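SusD-like carbohydrate binding protein BF1063 (Bacteroides fragilis NCTC 9343, PDB 3I4G) probably binds carbohydrate at the outer membrane, as a SusD-family protein of a gut Bacteroides. Local coordinates at residues H269-G277 with I329-M337. Numbering follows the deposited sequence.
Sequences HALSAKDGG and IFMGTEYKM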
loop_
_atom_site.group_PDB
_atom_site.type_symbol
_atom_site.label_atom_id
_atom_site.label_comp_id
_atom_site.label_asym_id
_atom_site.label_seq_id
_atom_site.Cartn_x
_atom_site.Cartn_y
_atom_site.Cartn_z
ATOM N N HIS A 269 -14.636 -4.408 7.758
ATOM C CA HIS A 269 -14.295 -3.016 7.845
ATOM C C HIS A 269 -14.616 -2.186 6.632
ATOM O O HIS A 269 -14.987 -1.019 6.800
ATOM C CB HIS A 269 -12.787 -2.805 8.159
ATOM C CG HIS A 269 -12.560 -2.206 9.510
ATOM N ND1 HIS A 269 -11.564 -2.634 10.362
ATOM C CD2 HIS A 269 -13.199 -1.194 10.139
ATOM C CE1 HIS A 269 -11.631 -1.921 11.479
ATOM N NE2 HIS A 269 -12.612 -1.041 11.371
ATOM N N ALA A 270 -14.479 -2.761 5.448
ATOM C CA ALA A 270 -14.496 -1.953 4.216
ATOM C C ALA A 270 -15.620 -2.226 3.226
ATOM O O ALA A 270 -15.723 -1.506 2.241
ATOM C CB ALA A 270 -13.156 -2.054 3.493
ATOM N N LEU A 271 -16.417 -3.273 3.444
ATOM C CA LEU A 271 -17.653 -3.415 2.697
ATOM C C LEU A 271 -18.631 -2.341 3.174
ATOM O O LEU A 271 -18.481 -1.753 4.256
ATOM C CB LEU A 271 -18.284 -4.805 2.892
ATOM C CG LEU A 271 -17.478 -5.941 2.293
ATOM C CD1 LEU A 271 -18.111 -7.323 2.614
ATOM C CD2 LEU A 271 -17.283 -5.829 0.748
ATOM N N SER A 272 -19.684 -2.089 2.383
ATOM C CA SER A 272 -20.712 -1.145 2.778
ATOM C C SER A 272 -21.817 -1.876 3.548
ATOM O O SER A 272 -21.850 -3.119 3.614
ATOM C CB SER A 272 -21.256 -0.383 1.562
ATOM O OG SER A 272 -22.154 -1.176 0.823
ATOM N N ALA A 273 -22.729 -1.119 4.125
ATOM C CA ALA A 273 -23.760 -1.709 4.980
ATOM C C ALA A 273 -24.588 -2.773 4.297
ATOM O O ALA A 273 -24.944 -3.757 4.933
ATOM C CB ALA A 273 -24.666 -0.594 5.519
ATOM N N LYS A 274 -24.909 -2.595 3.028
ATOM C CA LYS A 274 -25.755 -3.589 2.320
ATOM C C LYS A 274 -25.095 -4.950 2.266
ATOM O O LYS A 274 -25.785 -5.972 2.098
ATOM C CB LYS A 274 -26.107 -3.106 0.907
ATOM C CG LYS A 274 -24.978 -3.211 -0.112
ATOM C CD LYS A 274 -25.359 -2.547 -1.451
ATOM C CE LYS A 274 -24.330 -2.779 -2.502
ATOM N NZ LYS A 274 -24.098 -4.242 -2.820
ATOM N N ASP A 275 -23.765 -4.991 2.373
ATOM C CA ASP A 275 -23.011 -6.230 2.364
ATOM C C ASP A 275 -22.392 -6.560 3.726
ATOM O O ASP A 275 -21.489 -7.385 3.823
ATOM C CB ASP A 275 -21.960 -6.163 1.254
ATOM C CG ASP A 275 -22.593 -6.100 -0.100
ATOM O OD1 ASP A 275 -23.398 -7.021 -0.380
ATOM O OD2 ASP A 275 -22.323 -5.137 -0.854
ATOM N N GLY A 276 -22.901 -5.919 4.765
ATOM C CA GLY A 276 -22.478 -6.260 6.133
ATOM C C GLY A 276 -21.300 -5.523 6.688
ATOM O O GLY A 276 -20.833 -5.876 7.773
ATOM N N GLY A 277 -20.824 -4.482 5.998
ATOM C CA GLY A 277 -19.596 -3.817 6.422
ATOM C C GLY A 277 -19.772 -2.442 6.999
ATOM O O GLY A 277 -20.860 -1.873 6.973
ATOM N N ILE A 329 -23.168 -1.565 -9.442
ATOM C CA ILE A 329 -23.444 -2.890 -8.925
ATOM C C ILE A 329 -22.195 -3.423 -8.248
ATOM O O ILE A 329 -21.104 -3.374 -8.799
ATOM C CB ILE A 329 -23.897 -3.835 -10.048
ATOM C CG1 ILE A 329 -25.184 -3.304 -10.684
ATOM C CG2 ILE A 329 -24.105 -5.265 -9.494
ATOM C CD1 ILE A 329 -26.408 -3.308 -9.803
ATOM N N PHE A 330 -22.373 -3.951 -7.047
ATOM C CA PHE A 330 -21.307 -4.568 -6.246
ATOM C C PHE A 330 -21.889 -5.756 -5.523
ATOM O O PHE A 330 -22.896 -5.634 -4.837
ATOM C CB PHE A 330 -20.719 -3.549 -5.270
ATOM C CG PHE A 330 -19.625 -4.119 -4.423
ATOM C CD1 PHE A 330 -18.338 -4.284 -4.888
ATOM C CD2 PHE A 330 -19.903 -4.535 -3.144
ATOM C CE1 PHE A 330 -17.350 -4.837 -4.073
ATOM C CE2 PHE A 330 -18.897 -5.065 -2.334
ATOM C CZ PHE A 330 -17.637 -5.212 -2.800
HETATM N N MSE A 331 -21.251 -6.903 -5.668
HETATM C CA MSE A 331 -21.779 -8.133 -5.069
HETATM C C MSE A 331 -23.240 -8.367 -5.488
HETATM O O MSE A 331 -24.087 -8.823 -4.699
HETATM C CB MSE A 331 -21.603 -8.175 -3.537
HETATM C CG MSE A 331 -20.194 -8.365 -3.150
HETATM SE SE MSE A 331 -20.000 -8.522 -1.207
HETATM C CE MSE A 331 -18.186 -8.986 -1.214
ATOM N N GLY A 332 -23.534 -8.047 -6.739
ATOM C CA GLY A 332 -24.828 -8.372 -7.315
ATOM C C GLY A 332 -25.972 -7.440 -6.997
ATOM O O GLY A 332 -27.085 -7.685 -7.437
ATOM N N THR A 333 -25.749 -6.417 -6.183
ATOM C CA THR A 333 -26.814 -5.489 -5.833
ATOM C C THR A 333 -26.283 -4.071 -5.931
ATOM O O THR A 333 -25.075 -3.816 -5.867
ATOM C CB THR A 333 -27.405 -5.766 -4.419
ATOM O OG1 THR A 333 -26.402 -5.601 -3.401
ATOM C CG2 THR A 333 -27.994 -7.212 -4.348
ATOM N N GLU A 334 -27.207 -3.159 -6.148
ATOM C CA GLU A 334 -26.861 -1.767 -6.381
ATOM C C GLU A 334 -26.437 -1.054 -5.104
ATOM O O GLU A 334 -27.129 -1.099 -4.087
ATOM C CB GLU A 334 -28.047 -1.025 -6.993
ATOM C CG GLU A 334 -27.740 0.416 -7.441
ATOM C CD GLU A 334 -28.894 1.073 -8.134
ATOM O OE1 GLU A 334 -29.597 0.387 -8.899
ATOM O OE2 GLU A 334 -29.076 2.296 -7.974
ATOM N N TYR A 335 -25.317 -0.334 -5.188
ATOM C CA TYR A 335 -24.864 0.523 -4.096
ATOM C C TYR A 335 -25.725 1.797 -4.133
ATOM O O TYR A 335 -25.802 2.469 -5.154
ATOM C CB TYR A 335 -23.392 0.854 -4.248
ATOM C CG TYR A 335 -22.841 1.696 -3.117
ATOM C CD1 TYR A 335 -23.027 1.350 -1.775
ATOM C CD2 TYR A 335 -22.086 2.795 -3.380
ATOM C CE1 TYR A 335 -22.495 2.113 -0.754
ATOM C CE2 TYR A 335 -21.539 3.558 -2.379
ATOM C CZ TYR A 335 -21.726 3.209 -1.073
ATOM O OH TYR A 335 -21.166 4.004 -0.074
ATOM N N LYS A 336 -26.370 2.122 -3.018
ATOM C CA LYS A 336 -27.210 3.311 -2.887
ATOM C C LYS A 336 -26.586 4.216 -1.829
ATOM O O LYS A 336 -26.518 3.854 -0.646
ATOM C CB LYS A 336 -28.641 2.910 -2.538
ATOM C CG LYS A 336 -29.263 2.074 -3.633
ATOM C CD LYS A 336 -30.655 1.630 -3.305
ATOM C CE LYS A 336 -31.184 0.783 -4.420
ATOM N NZ LYS A 336 -32.534 0.246 -4.117
HETATM N N MSE A 337 -26.155 5.399 -2.273
HETATM C CA MSE A 337 -25.455 6.343 -1.439
HETATM C C MSE A 337 -25.661 7.749 -1.980
HETATM O O MSE A 337 -25.139 8.069 -3.058
HETATM C CB MSE A 337 -23.957 5.974 -1.426
HETATM C CG MSE A 337 -23.048 6.859 -0.547
HETATM SE SE MSE A 337 -23.656 7.070 1.285
HETATM C CE MSE A 337 -24.074 5.278 1.711
HETATM O O HOH W 1 -25.028 -7.644 -2.366
#
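K274 NZ is gripped by four oxygens, three from the type I' beta turn F330-T333 and one from D275. K274 NZ donates to F330 O at 2.7 Å, with a C=O...N angle of 146°, and to T333 OG1 at 2.7 Å. A longer bond from K274 NZ to T333 O, 3.2 Å, comes from above the carbonyl plane. Both carbonyls also serve the turn's own backbone bonds, F330 N to T333 O and T333 N to F330 O, and the ammonium joins each from the opposite face. The lysine chain runs extended through chi2 and chi3 and bends at chi4 (60°), which puts NZ by D275. K274 NZ and D275 OD2 form a 2.8 Å salt bridge on the carboxylate's syn side, somewhat out of plane. D275 OD1 takes a water that also donates to M331 O and accepts from T333 OG1. D275 OD2 also lies in plane at the F330 ring edge, 3.4 Å from F330 CD2, carboxylate and ring 64° apart; L271 CD2 meets that edge 3.6 Å from F330 CE2. M331 SE lies 3.7 Å from D275 CG. Y324 stacks on F330, joining the hairpin to strand 323-325. Three N-H groups serve four oxygens, so at least one is probably bifurcated; K274 links hairpin to segment 269-277, and D275 probably offsets its charge.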